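Local coordinates for protein SCO1, mitochondrial (Saccharomyces cerevisiae, PDB 2B7K), which is needed for cytochrome c oxidase subunits 1 and 2 to accumulate and is thought to carry copper in mitochondria or insert it into that enzyme, at residues Gly16-Gly21 with Gly155-Ala160; Glu27-Asn32 with Val95-Leu100; Phe48-Cys53 with Thr85-Arg90; Gln80-Thr85 with Leu108-Thr113; Met151-Gln156 with Lys179-Ala184. All blocks are in the same frame, centred on the assembly; numbering follows the deposited sequence.

Contact 1. Residues Gly16-Gly21 with Gly155-Ala160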
# COMPACT_ATOMS: atom_id res chain seq x y z
N GLY A 16 1.70 13.36 16.46
CA GLY A 16 3.12 13.68 16.16
C GLY A 16 3.40 13.67 14.68
O GLY A 16 3.72 14.70 14.09
N LYS A 17 3.28 12.49 14.07
CA LYS A 17 3.52 12.34 12.64
C LYS A 17 2.35 12.98 11.90
O LYS A 17 1.28 13.20 12.48
CB LYS A 17 3.62 10.86 12.27
CG LYS A 17 4.82 10.16 12.88
CD LYS A 17 4.89 8.70 12.46
CE LYS A 17 6.18 8.05 12.94
NZ LYS A 17 6.33 8.13 14.41
N PRO A 18 2.53 13.31 10.61
CA PRO A 18 1.42 13.93 9.88
C PRO A 18 0.16 13.07 9.96
O PRO A 18 0.23 11.84 9.87
CB PRO A 18 1.97 14.06 8.46
CG PRO A 18 2.97 12.95 8.37
CD PRO A 18 3.66 13.02 9.71
N SER A 19 -0.99 13.72 10.14
CA SER A 19 -2.27 13.04 10.25
C SER A 19 -2.75 12.46 8.92
O SER A 19 -3.74 12.92 8.35
CB SER A 19 -3.32 14.01 10.80
OG SER A 19 -4.56 13.37 11.01
N LEU A 20 -2.03 11.45 8.44
CA LEU A 20 -2.37 10.80 7.18
C LEU A 20 -3.45 9.74 7.36
O LEU A 20 -3.63 9.21 8.46
CB LEU A 20 -1.12 10.16 6.57
CG LEU A 20 -0.21 11.07 5.74
CD1 LEU A 20 0.00 12.39 6.44
CD2 LEU A 20 1.10 10.35 5.49
N GLY A 21 -4.16 9.43 6.28
CA GLY A 21 -5.21 8.44 6.35
C GLY A 21 -6.55 9.07 6.66
O GLY A 21 -6.66 10.27 6.94
N GLY A 155 -6.08 1.10 12.08
CA GLY A 155 -6.19 1.96 10.91
C GLY A 155 -5.44 3.27 11.00
O GLY A 155 -5.69 4.19 10.23
N GLN A 156 -4.50 3.35 11.94
CA GLN A 156 -3.72 4.56 12.13
C GLN A 156 -2.37 4.52 11.43
O GLN A 156 -1.73 3.47 11.37
CB GLN A 156 -3.50 4.81 13.63
CG GLN A 156 -4.79 4.90 14.42
CD GLN A 156 -5.74 5.93 13.85
OE1 GLN A 156 -5.42 7.12 13.81
NE2 GLN A 156 -6.91 5.48 13.41
N PHE A 157 -1.95 5.66 10.91
CA PHE A 157 -0.66 5.78 10.24
C PHE A 157 0.43 5.69 11.28
O PHE A 157 0.41 6.42 12.28
CB PHE A 157 -0.57 7.13 9.52
CG PHE A 157 0.78 7.42 8.95
CD1 PHE A 157 1.25 6.73 7.83
CD2 PHE A 157 1.60 8.40 9.51
CE1 PHE A 157 2.50 7.01 7.28
CE2 PHE A 157 2.85 8.69 8.98
CZ PHE A 157 3.30 7.99 7.85
N VAL A 158 1.39 4.80 11.07
CA VAL A 158 2.47 4.67 12.04
C VAL A 158 3.83 4.98 11.44
O VAL A 158 4.76 5.34 12.17
CB VAL A 158 2.51 3.26 12.66
CG1 VAL A 158 1.29 3.06 13.54
CG2 VAL A 158 2.57 2.21 11.58
N ASP A 159 3.96 4.87 10.12
CA ASP A 159 5.25 5.16 9.49
C ASP A 159 5.21 5.10 7.97
O ASP A 159 4.40 4.39 7.38
CB ASP A 159 6.30 4.17 10.02
CG ASP A 159 7.71 4.54 9.61
OD1 ASP A 159 8.10 5.71 9.82
OD2 ASP A 159 8.43 3.66 9.09
N ALA A 160 6.10 5.86 7.34
CA ALA A 160 6.20 5.88 5.89
C ALA A 160 7.60 5.43 5.53
O ALA A 160 8.58 5.87 6.14
CB ALA A 160 5.95 7.28 5.36
O HOH W 1 -3.51 8.02 11.27
O HOH W 2 -6.08 7.19 9.62
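Phe157 is the hub here, and carbon contacts do most of the work. CD2 of Leu20 sits 4.0 Å from the centroid of the Phe157 ring and only 13° off its normal, a CH-pi contact over one face; the two side chains run alongside each other, pointing the same way. Over the other face of the ring, above its centre, comes the segment's own Asp159 N. Phe157 CG is anti to the backbone N (chi1 172°), which sends the side chain off toward 16-21, where CB of Lys17 meets the ring edge 4.0 Å from CE2 and the Pro18 ring adds a looser touch. The Lys17 chain continues past this edge until its CE lies 3.2 Å from Val158 O. Its ammonium is near Asp159 without pairing: Lys17 NZ and Asp159 OD1 are 5.5 Å apart.

No direct hydrogen bond joins the segments, and water fills that role. One molecule accepts from Phe157 N at 2.9 Å and lies within donating distance of Leu20 O and Gln156 OE1; a second lies between Gly155 O and, more weakly, Leu20 O. Tyr149 and Met151 of the adjacent strand 148-151 also touch Phe157. The N-terminal loop thus lies against the outermost strand 157-161 of the thioredoxin-like sheet without extending it, its position resting on apolar contact with the face and edge of Phe157 and on water-mediated links to backbone oxygens.

Contact 2. Residues Glu27-Asn32 with Val95-Leu100; sequences EDMYGN and VLKEYL
A type I beta turn from Asp28 to Gly31, at the end of strand 25-28, rests on helix 93-100 and carries Met29 into the contact. CB of Met29 meets CG of Lys97 at 3.7 Å, and its SD lies at the same distance, 3.7 Å, from CD1 of Leu100. Met29 CG stands between the backbone N and the carbonyl carbon (chi1 58°), the crowded position, and the rest of the chain is extended, crossing both helix side chains obliquely. CB of Leu96 backs the same methionine from farther off.

Lys97 contributes its aliphatic part: CD is 3.5 Å from Met29 O and also approaches CE2 of Tyr30 at 3.9 Å. In the thioredoxin-like fold of SCO proteins, this helix connects strands 80-85 and 108-111, so the turn meets the crossover beside the strand that pairs with 25-28.

Asp28 fixes the shape of the turn in an Asx turn. Its OD1 accepts from Tyr30 N at 2.8 Å and from Asn32 N, also at 2.8 Å, the two donors arriving from opposite faces of the carboxylate, each well out of its plane. The syn lone pair of OD2 takes Asn32 ND2 at 3.1 Å. On the far side of the helix Tyr99 packs on Cys57, a copper ligand by similarity, while Leu100 also touches Ile107.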
# COMPACT_ATOMS: atom_id res chain seq x y z
N GLU A 27 -12.75 0.15 -4.64
CA GLU A 27 -13.11 -1.23 -4.98
C GLU A 27 -11.79 -1.95 -5.23
O GLU A 27 -10.83 -1.33 -5.68
CB GLU A 27 -13.96 -1.27 -6.26
CG GLU A 27 -13.23 -0.76 -7.50
CD GLU A 27 -14.03 -0.97 -8.79
OE1 GLU A 27 -13.65 -0.36 -9.81
OE2 GLU A 27 -15.01 -1.73 -8.78
N ASP A 28 -11.71 -3.24 -4.94
CA ASP A 28 -10.46 -3.93 -5.22
C ASP A 28 -10.53 -4.40 -6.66
O ASP A 28 -11.55 -4.21 -7.33
CB ASP A 28 -10.19 -5.10 -4.25
CG ASP A 28 -11.21 -6.21 -4.34
OD1 ASP A 28 -11.93 -6.31 -5.36
OD2 ASP A 28 -11.27 -7.01 -3.38
N MET A 29 -9.45 -4.99 -7.16
CA MET A 29 -9.40 -5.41 -8.56
C MET A 29 -10.35 -6.54 -8.93
O MET A 29 -10.43 -6.92 -10.10
CB MET A 29 -7.97 -5.78 -8.94
CG MET A 29 -7.37 -6.88 -8.08
SD MET A 29 -5.59 -6.87 -8.28
CE MET A 29 -5.17 -8.53 -7.81
N TYR A 30 -11.07 -7.06 -7.94
CA TYR A 30 -12.03 -8.12 -8.21
C TYR A 30 -13.45 -7.55 -8.14
O TYR A 30 -14.42 -8.26 -8.40
CB TYR A 30 -11.85 -9.26 -7.22
CG TYR A 30 -10.48 -9.90 -7.34
CD1 TYR A 30 -9.51 -9.71 -6.36
CD2 TYR A 30 -10.15 -10.65 -8.47
CE1 TYR A 30 -8.23 -10.25 -6.50
CE2 TYR A 30 -8.88 -11.20 -8.62
CZ TYR A 30 -7.93 -10.99 -7.64
OH TYR A 30 -6.67 -11.52 -7.79
N GLY A 31 -13.55 -6.28 -7.80
CA GLY A 31 -14.85 -5.63 -7.73
C GLY A 31 -15.44 -5.49 -6.34
O GLY A 31 -16.50 -4.90 -6.19
N ASN A 32 -14.76 -6.03 -5.33
CA ASN A 32 -15.27 -5.94 -3.96
C ASN A 32 -15.05 -4.56 -3.35
O ASN A 32 -14.03 -3.92 -3.60
CB ASN A 32 -14.61 -6.98 -3.05
CG ASN A 32 -14.71 -8.38 -3.60
OD1 ASN A 32 -15.80 -8.86 -3.91
ND2 ASN A 32 -13.57 -9.06 -3.70
N VAL A 95 -7.15 -3.90 -15.70
CA VAL A 95 -5.80 -3.41 -15.94
C VAL A 95 -4.90 -3.65 -14.73
O VAL A 95 -3.74 -4.03 -14.88
CB VAL A 95 -5.80 -1.90 -16.28
CG1 VAL A 95 -4.37 -1.35 -16.24
CG2 VAL A 95 -6.40 -1.69 -17.65
N LEU A 96 -5.44 -3.45 -13.53
CA LEU A 96 -4.65 -3.68 -12.32
C LEU A 96 -4.35 -5.16 -12.14
O LEU A 96 -3.25 -5.52 -11.71
CB LEU A 96 -5.38 -3.14 -11.08
CG LEU A 96 -5.44 -1.62 -10.96
CD1 LEU A 96 -6.08 -1.24 -9.63
CD2 LEU A 96 -4.04 -1.02 -11.05
N LYS A 97 -5.31 -6.02 -12.45
CA LYS A 97 -5.07 -7.46 -12.32
C LYS A 97 -3.92 -7.89 -13.22
O LYS A 97 -3.04 -8.65 -12.80
CB LYS A 97 -6.33 -8.26 -12.68
CG LYS A 97 -7.40 -8.24 -11.61
CD LYS A 97 -8.54 -9.22 -11.92
CE LYS A 97 -9.47 -8.69 -13.01
NZ LYS A 97 -8.80 -8.54 -14.33
N GLU A 98 -3.91 -7.39 -14.45
CA GLU A 98 -2.85 -7.75 -15.39
C GLU A 98 -1.51 -7.16 -14.97
O GLU A 98 -0.49 -7.85 -15.02
CB GLU A 98 -3.20 -7.29 -16.80
CG GLU A 98 -2.10 -7.58 -17.81
CD GLU A 98 -2.55 -7.41 -19.25
OE1 GLU A 98 -1.69 -7.46 -20.15
OE2 GLU A 98 -3.77 -7.24 -19.48
N TYR A 99 -1.51 -5.90 -14.55
CA TYR A 99 -0.28 -5.25 -14.11
C TYR A 99 0.33 -5.96 -12.90
O TYR A 99 1.53 -6.23 -12.86
CB TYR A 99 -0.57 -3.79 -13.74
CG TYR A 99 0.65 -3.01 -13.28
CD1 TYR A 99 1.70 -2.74 -14.16
CD2 TYR A 99 0.74 -2.53 -11.97
CE1 TYR A 99 2.81 -1.99 -13.74
CE2 TYR A 99 1.84 -1.78 -11.55
CZ TYR A 99 2.87 -1.51 -12.44
OH TYR A 99 3.94 -0.74 -12.04
N LEU A 100 -0.51 -6.27 -11.91
CA LEU A 100 -0.02 -6.92 -10.70
C LEU A 100 0.33 -8.39 -10.85
O LEU A 100 0.98 -8.96 -9.96
CB LEU A 100 -1.04 -6.73 -9.56
CG LEU A 100 -1.19 -5.29 -9.06
CD1 LEU A 100 -2.23 -5.24 -7.94
CD2 LEU A 100 0.16 -4.76 -8.55

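Contact 3. Residues Phe48-Cys53 with Thr85-Arg90; sequences FGFSNC and TCDPAR
Asn52 lies flat on the guanidinium of Arg90: the amide and guanidinium planes are 10° apart, with OD1 of Asn52 over the centre of the group, 3.4 Å from CZ. This is a stack, with the amide oxygen over the central carbon of the cationic group. Nearby, CB of Phe50 packs on CB of Asp87 at 3.7 Å. Back on the strand, at Phe48, one of the two conformers of Cys86 puts SG 3.8 Å from CB of Phe48 and at the edge of its ring, a sulfur-aromatic contact that holds for that conformer. One hydrogen bond crosses, Cys86 N to Gly49 O at 2.9 Å, in a parallel bridge between Gly49 and Thr85.

A second shell sets these groups in place. Asp87 OD2 takes Arg90 NE at 2.8 Å through its syn lone pair and close to the guanidinium plane, a salt bridge that helps hold the guanidinium flat against Asn52. Thr85 OG1, anti to its backbone N (chi1 -175°), accepts from Asp87 N at 3.0 Å in an ST turn and also bonds Asp91. Phe50 and Cys53 close a type I turn in which Cys53 CB lies over the Phe50 ring; by similarity Cys53 is a copper ligand, so the contact includes one edge of the probable metal site. Helix 114-123 covers Cys86 and Pro88, helix 93-100 meets Ser51, and strands 44-49 and 80-85 run side by side into the two loops.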
# COMPACT_ATOMS: atom_id res chain seq x y z
N PHE A 48 0.94 4.09 -3.41
CA PHE A 48 0.19 4.81 -4.43
C PHE A 48 1.06 4.88 -5.69
O PHE A 48 2.24 5.22 -5.62
CB PHE A 48 -0.12 6.24 -3.97
CG PHE A 48 -1.22 6.34 -2.96
CD1 PHE A 48 -2.52 6.64 -3.36
CD2 PHE A 48 -0.97 6.14 -1.61
CE1 PHE A 48 -3.56 6.73 -2.43
CE2 PHE A 48 -1.99 6.23 -0.66
CZ PHE A 48 -3.30 6.53 -1.07
N GLY A 49 0.48 4.54 -6.84
CA GLY A 49 1.22 4.60 -8.10
C GLY A 49 0.24 4.39 -9.24
O GLY A 49 -0.96 4.58 -9.06
N PHE A 50 0.74 4.02 -10.42
CA PHE A 50 -0.15 3.74 -11.55
C PHE A 50 0.52 2.77 -12.51
O PHE A 50 1.75 2.74 -12.61
CB PHE A 50 -0.60 5.04 -12.25
CG PHE A 50 0.52 5.89 -12.79
CD1 PHE A 50 0.69 6.03 -14.17
CD2 PHE A 50 1.36 6.59 -11.94
CE1 PHE A 50 1.69 6.86 -14.69
CE2 PHE A 50 2.37 7.41 -12.44
CZ PHE A 50 2.53 7.55 -13.82
N SER A 51 -0.28 1.96 -13.20
CA SER A 51 0.26 0.94 -14.10
C SER A 51 1.14 1.45 -15.22
O SER A 51 2.04 0.73 -15.66
CB SER A 51 -0.87 0.08 -14.68
OG SER A 51 -1.65 0.81 -15.62
N ASN A 52 0.90 2.67 -15.69
CA ASN A 52 1.72 3.21 -16.78
C ASN A 52 2.94 3.99 -16.31
O ASN A 52 3.54 4.74 -17.07
CB ASN A 52 0.86 4.08 -17.70
CG ASN A 52 -0.10 3.27 -18.54
OD1 ASN A 52 -1.27 3.10 -18.19
ND2 ASN A 52 0.39 2.76 -19.66
N CYS A 53 3.30 3.81 -15.04
CA CYS A 53 4.46 4.50 -14.47
C CYS A 53 5.75 3.81 -14.91
O CYS A 53 5.90 2.60 -14.78
CB CYS A 53 4.37 4.49 -12.94
SG CYS A 53 5.83 5.17 -12.11
N THR A 85 -4.21 2.97 -7.20
CA THR A 85 -3.88 3.74 -8.39
C THR A 85 -4.26 5.21 -8.24
O THR A 85 -5.21 5.55 -7.53
CB THR A 85 -4.59 3.19 -9.65
OG1 THR A 85 -4.14 3.91 -10.80
CG2 THR A 85 -6.11 3.34 -9.52
N CYS A 86 -3.42 6.04 -8.88
CA CYS A 86 -3.67 7.47 -8.95
C CYS A 86 -4.13 7.88 -10.34
O CYS A 86 -4.23 9.04 -10.65
CB CYS A 86 -2.40 8.25 -8.58
SG CYS A 86 -1.86 8.02 -6.87
N ASP A 87 -4.40 6.88 -11.15
CA ASP A 87 -4.82 7.10 -12.53
C ASP A 87 -6.10 6.30 -12.81
O ASP A 87 -6.08 5.31 -13.55
CB ASP A 87 -3.70 6.70 -13.50
CG ASP A 87 -4.07 6.92 -14.96
OD1 ASP A 87 -5.04 7.66 -15.22
OD2 ASP A 87 -3.39 6.37 -15.85
N PRO A 88 -7.22 6.72 -12.22
CA PRO A 88 -8.52 6.06 -12.38
C PRO A 88 -9.03 6.01 -13.82
O PRO A 88 -9.91 5.21 -14.14
CB PRO A 88 -9.43 6.88 -11.47
CG PRO A 88 -8.82 8.24 -11.53
CD PRO A 88 -7.35 7.93 -11.39
N ALA A 89 -8.49 6.86 -14.68
CA ALA A 89 -8.91 6.90 -16.08
C ALA A 89 -8.54 5.63 -16.84
O ALA A 89 -9.32 5.13 -17.65
CB ALA A 89 -8.32 8.12 -16.77
N ARG A 90 -7.35 5.10 -16.56
CA ARG A 90 -6.86 3.91 -17.24
C ARG A 90 -6.75 2.65 -16.39
O ARG A 90 -6.88 1.55 -16.90
CB ARG A 90 -5.48 4.20 -17.85
CG ARG A 90 -5.48 5.22 -18.97
CD ARG A 90 -4.08 5.45 -19.55
NE ARG A 90 -3.19 6.10 -18.59
CZ ARG A 90 -1.92 6.42 -18.83
NH1 ARG A 90 -1.19 7.01 -17.90
NH2 ARG A 90 -1.38 6.15 -20.01

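Contact 4. Residues Gln80-Thr85 with Leu108-Thr113; sequences QPLFIT and LGLTGT
Strands 80-85 and 108-111 are the two parallel strands of a beta-alpha-beta unit, with helix 93-100 as the connection between them, in the central sheet of this thioredoxin-like domain. Their axes approach to 4.6 Å and are inclined at 34°, the twist between neighbouring strands; Leu82 pairs with Leu108, Phe83 with Gly109 and Ile84 with Leu110. Four backbone hydrogen bonds join them: Leu108 N to Pro81 O, Phe83 N to Leu108 O, Leu110 N to Phe83 O at 2.7 Å, and Thr85 N to Leu110 O at 3.2 Å.

Leucines and an isoleucine cover one face. CD2 of Leu82 rests 4.0 Å from CB of Leu108, the two side chains lying side by side and pointing the same way. Leu110 CG stands anti to its carbonyl carbon (chi1 -57°), on the side of the backbone N, and the chain then crosses Ile84 at a slant, with Leu110 CD1 4.0 Å from Ile84 CG1. On the other face Phe83 leads its ring away from Gly109, toward Cys57, one of the copper ligands by similarity. At the end of the pair, CG2 of Thr85 comes within 3.4 Å of Thr111 OG1; Asp91, already bonded to Thr85, also serves Thr111 through its backbone O.

Outward, strand 44-49 flanks 80-85 and strand 25-28 flanks 108-111. Phe34 of strand 33-35 packs against Leu82, Leu108 and Leu110, and Thr113 caps the start of helix 114-123.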
# COMPACT_ATOMS: atom_id res chain seq x y z
N GLN A 80 -1.06 -6.70 4.91
CA GLN A 80 -2.12 -6.54 3.92
C GLN A 80 -1.57 -5.49 2.96
O GLN A 80 -1.70 -4.29 3.20
CB GLN A 80 -3.41 -6.00 4.56
CG GLN A 80 -4.46 -5.60 3.51
CD GLN A 80 -5.83 -5.30 4.09
OE1 GLN A 80 -6.82 -5.92 3.70
NE2 GLN A 80 -5.89 -4.34 5.00
N PRO A 81 -0.92 -5.92 1.87
CA PRO A 81 -0.35 -4.99 0.89
C PRO A 81 -1.40 -4.48 -0.07
O PRO A 81 -2.15 -5.27 -0.67
CB PRO A 81 0.74 -5.82 0.22
CG PRO A 81 0.15 -7.19 0.22
CD PRO A 81 -0.54 -7.32 1.56
N LEU A 82 -1.44 -3.16 -0.24
CA LEU A 82 -2.42 -2.53 -1.11
C LEU A 82 -1.77 -1.59 -2.10
O LEU A 82 -0.93 -0.77 -1.73
CB LEU A 82 -3.43 -1.74 -0.26
CG LEU A 82 -4.15 -2.54 0.83
CD1 LEU A 82 -4.90 -1.60 1.76
CD2 LEU A 82 -5.10 -3.53 0.17
N PHE A 83 -2.15 -1.73 -3.37
CA PHE A 83 -1.64 -0.86 -4.43
C PHE A 83 -2.82 0.01 -4.86
O PHE A 83 -3.79 -0.49 -5.43
CB PHE A 83 -1.16 -1.67 -5.63
CG PHE A 83 -0.69 -0.83 -6.79
CD1 PHE A 83 -1.32 -0.91 -8.03
CD2 PHE A 83 0.38 0.05 -6.64
CE1 PHE A 83 -0.88 -0.13 -9.11
CE2 PHE A 83 0.82 0.84 -7.71
CZ PHE A 83 0.20 0.75 -8.95
N ILE A 84 -2.75 1.30 -4.57
CA ILE A 84 -3.84 2.20 -4.93
C ILE A 84 -3.42 3.03 -6.13
O ILE A 84 -2.40 3.72 -6.09
CB ILE A 84 -4.21 3.14 -3.77
CG1 ILE A 84 -4.59 2.31 -2.53
CG2 ILE A 84 -5.39 4.02 -4.17
CD1 ILE A 84 -5.06 3.15 -1.35
N THR A 85 -4.21 2.97 -7.20
CA THR A 85 -3.88 3.74 -8.39
C THR A 85 -4.26 5.21 -8.24
O THR A 85 -5.21 5.55 -7.53
CB THR A 85 -4.59 3.19 -9.65
OG1 THR A 85 -4.14 3.91 -10.80
CG2 THR A 85 -6.11 3.34 -9.52
N LEU A 108 -2.90 -6.34 -3.39
CA LEU A 108 -4.25 -6.15 -3.88
C LEU A 108 -4.39 -4.76 -4.47
O LEU A 108 -4.12 -3.76 -3.79
CB LEU A 108 -5.26 -6.32 -2.75
CG LEU A 108 -6.75 -6.19 -3.11
CD1 LEU A 108 -7.16 -7.32 -4.05
CD2 LEU A 108 -7.57 -6.23 -1.83
N GLY A 109 -4.82 -4.69 -5.73
CA GLY A 109 -4.99 -3.41 -6.38
C GLY A 109 -6.34 -2.79 -6.05
O GLY A 109 -7.36 -3.48 -6.04
N LEU A 110 -6.33 -1.49 -5.76
CA LEU A 110 -7.57 -0.76 -5.45
C LEU A 110 -7.75 0.37 -6.44
O LEU A 110 -6.78 1.04 -6.81
CB LEU A 110 -7.53 -0.16 -4.05
CG LEU A 110 -7.28 -1.06 -2.84
CD1 LEU A 110 -7.45 -0.25 -1.56
CD2 LEU A 110 -8.26 -2.24 -2.86
N THR A 111 -8.98 0.60 -6.86
CA THR A 111 -9.27 1.68 -7.79
C THR A 111 -10.70 2.14 -7.55
O THR A 111 -11.35 1.71 -6.61
CB THR A 111 -9.10 1.22 -9.26
OG1 THR A 111 -9.31 2.35 -10.13
CG2 THR A 111 -10.09 0.12 -9.61
N GLY A 112 -11.18 3.04 -8.40
CA GLY A 112 -12.54 3.53 -8.24
C GLY A 112 -12.81 4.66 -9.20
O GLY A 112 -12.13 4.80 -10.21
N THR A 113 -13.81 5.47 -8.89
CA THR A 113 -14.15 6.60 -9.75
C THR A 113 -13.13 7.70 -9.49
O THR A 113 -12.37 7.63 -8.52
CB THR A 113 -15.54 7.14 -9.42
OG1 THR A 113 -15.58 7.52 -8.05
CG2 THR A 113 -16.61 6.08 -9.69

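Contact 5. Residues Met151-Gln156 with Lys179-Ala184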
# COMPACT_ATOMS: atom_id res chain seq x y z
N MET A 151 0.07 1.13 8.05
CA MET A 151 -1.08 1.45 8.90
C MET A 151 -1.28 0.31 9.90
O MET A 151 -1.24 -0.86 9.53
CB MET A 151 -2.34 1.60 8.04
CG MET A 151 -2.16 2.43 6.78
SD MET A 151 -1.65 4.15 7.07
CE MET A 151 -3.22 4.89 7.52
N ASP A 152 -1.49 0.66 11.17
CA ASP A 152 -1.67 -0.37 12.20
C ASP A 152 -3.08 -0.97 12.24
O ASP A 152 -3.98 -0.51 11.53
CB ASP A 152 -1.26 0.16 13.58
CG ASP A 152 -2.20 1.22 14.13
OD1 ASP A 152 -3.38 1.29 13.71
OD2 ASP A 152 -1.76 2.00 15.01
N PRO A 153 -3.28 -2.01 13.07
CA PRO A 153 -4.58 -2.68 13.20
C PRO A 153 -5.76 -1.78 13.57
O PRO A 153 -6.91 -2.20 13.49
CB PRO A 153 -4.32 -3.75 14.24
CG PRO A 153 -2.90 -4.13 13.95
CD PRO A 153 -2.24 -2.77 13.78
N GLU A 154 -5.48 -0.55 13.99
CA GLU A 154 -6.54 0.38 14.34
C GLU A 154 -6.74 1.37 13.19
O GLU A 154 -7.48 2.35 13.32
CB GLU A 154 -6.21 1.12 15.64
CG GLU A 154 -6.16 0.20 16.85
CD GLU A 154 -5.76 0.91 18.13
OE1 GLU A 154 -5.67 0.24 19.18
OE2 GLU A 154 -5.54 2.14 18.10
N GLY A 155 -6.08 1.10 12.08
CA GLY A 155 -6.19 1.96 10.91
C GLY A 155 -5.44 3.27 11.00
O GLY A 155 -5.69 4.19 10.23
N GLN A 156 -4.50 3.35 11.94
CA GLN A 156 -3.72 4.56 12.13
C GLN A 156 -2.37 4.52 11.43
O GLN A 156 -1.73 3.47 11.37
CB GLN A 156 -3.50 4.81 13.63
CG GLN A 156 -4.79 4.90 14.42
CD GLN A 156 -5.74 5.93 13.85
OE1 GLN A 156 -5.42 7.12 13.81
NE2 GLN A 156 -6.91 5.48 13.41
N LYS A 179 6.02 -6.08 16.01
CA LYS A 179 6.31 -6.75 17.27
C LYS A 179 6.11 -5.90 18.52
O LYS A 179 5.88 -6.44 19.60
CB LYS A 179 7.73 -7.32 17.26
CG LYS A 179 7.96 -8.38 16.19
CD LYS A 179 9.02 -9.41 16.59
CE LYS A 179 10.38 -8.78 16.85
NZ LYS A 179 10.43 -7.95 18.09
N SER A 180 6.18 -4.58 18.38
CA SER A 180 6.01 -3.72 19.55
C SER A 180 4.57 -3.20 19.66
O SER A 180 4.23 -2.52 20.63
CB SER A 180 6.97 -2.53 19.48
OG SER A 180 6.62 -1.64 18.44
N TYR A 181 3.74 -3.53 18.68
CA TYR A 181 2.35 -3.07 18.69
C TYR A 181 1.54 -3.59 19.88
O TYR A 181 1.65 -4.75 20.27
CB TYR A 181 1.64 -3.48 17.40
CG TYR A 181 0.15 -3.20 17.42
CD1 TYR A 181 -0.33 -1.90 17.25
CD2 TYR A 181 -0.77 -4.22 17.64
CE1 TYR A 181 -1.69 -1.62 17.31
CE2 TYR A 181 -2.14 -3.95 17.69
CZ TYR A 181 -2.59 -2.66 17.53
OH TYR A 181 -3.94 -2.39 17.59
N VAL A 182 0.71 -2.70 20.42
CA VAL A 182 -0.18 -3.01 21.54
C VAL A 182 -1.47 -2.24 21.29
O VAL A 182 -1.44 -1.04 21.01
CB VAL A 182 0.41 -2.57 22.90
CG1 VAL A 182 -0.56 -2.90 24.02
CG2 VAL A 182 1.74 -3.27 23.14
N PRO A 183 -2.62 -2.91 21.37
CA PRO A 183 -3.91 -2.24 21.14
C PRO A 183 -4.22 -1.14 22.16
O PRO A 183 -3.60 -1.06 23.22
CB PRO A 183 -4.91 -3.40 21.20
CG PRO A 183 -4.26 -4.35 22.16
CD PRO A 183 -2.82 -4.33 21.71
N ALA A 184 -5.18 -0.29 21.82
CA ALA A 184 -5.60 0.82 22.68
C ALA A 184 -5.74 0.38 24.13
O ALA A 184 -5.05 0.98 24.99
CB ALA A 184 -6.91 1.40 22.17
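Tyr181 gives up the most surface, and Pro153 and Glu154 meet it. CD of Pro153 stands over one face of the Tyr181 ring, 3.8 Å from its centroid and 16° off the normal, a CH-pi contact in which the two side chains reach toward each other tip to tip. Across the opposite face lies Pro183 N from the tyrosine's own segment, so the ring is sandwiched between two prolines' atoms. Glu154 passes across the hydroxyl end at a slant, its carboxylate plane 81° from the ring, with Tyr181 OH 3.5 Å from Glu154 CG.

The two segments are the turn between strands 148-151 and 157-161, a beta hairpin at the edge of the thioredoxin-like sheet, and the chain that leaves helix 169-180 toward the last modelled residue. Asp152 shapes the type I turn as an Asx turn: OD1 accepts from Glu154 N at 2.8 Å and from Gln156 N at 2.9 Å, and the two N-H groups come in from opposite faces of the carboxylate.

Glu154 extends from this turn to the tail. Its OE1 accepts from Ala184 N at 2.7 Å, met nearly head-on to the C-O bond, with an N-H...O angle of 142°, and CB of Ala184 lies 3.4 Å from the same oxygen. Beyond the pair, Phe43 meets the Tyr181 ring edge-to-face and also touches Pro153 and Asp152.

Overall arrangement
Contacts 2, 3 and 4 lie together beside the cysteines of the copper site inferred by similarity. Contact 4 is the middle one: its centre is 7 Å from that of contact 2 and 10 Å from that of contact 3, which shares Thr85 with it. Glu27 N probably bonds Thr111 O, and Gly49 N probably bonds Ile84 O, carrying the sheet through all three. Cys53 lies in contact 3, the Phe83 side chain is about 5 Å from that of Cys57, and the Cys86 side chain about 8 Å from that of the third ligand, His144. Contacts 1 and 5 adjoin each other, across the chain's centre from contact 2, centres 11 Å apart, sharing Gly155 and Gln156.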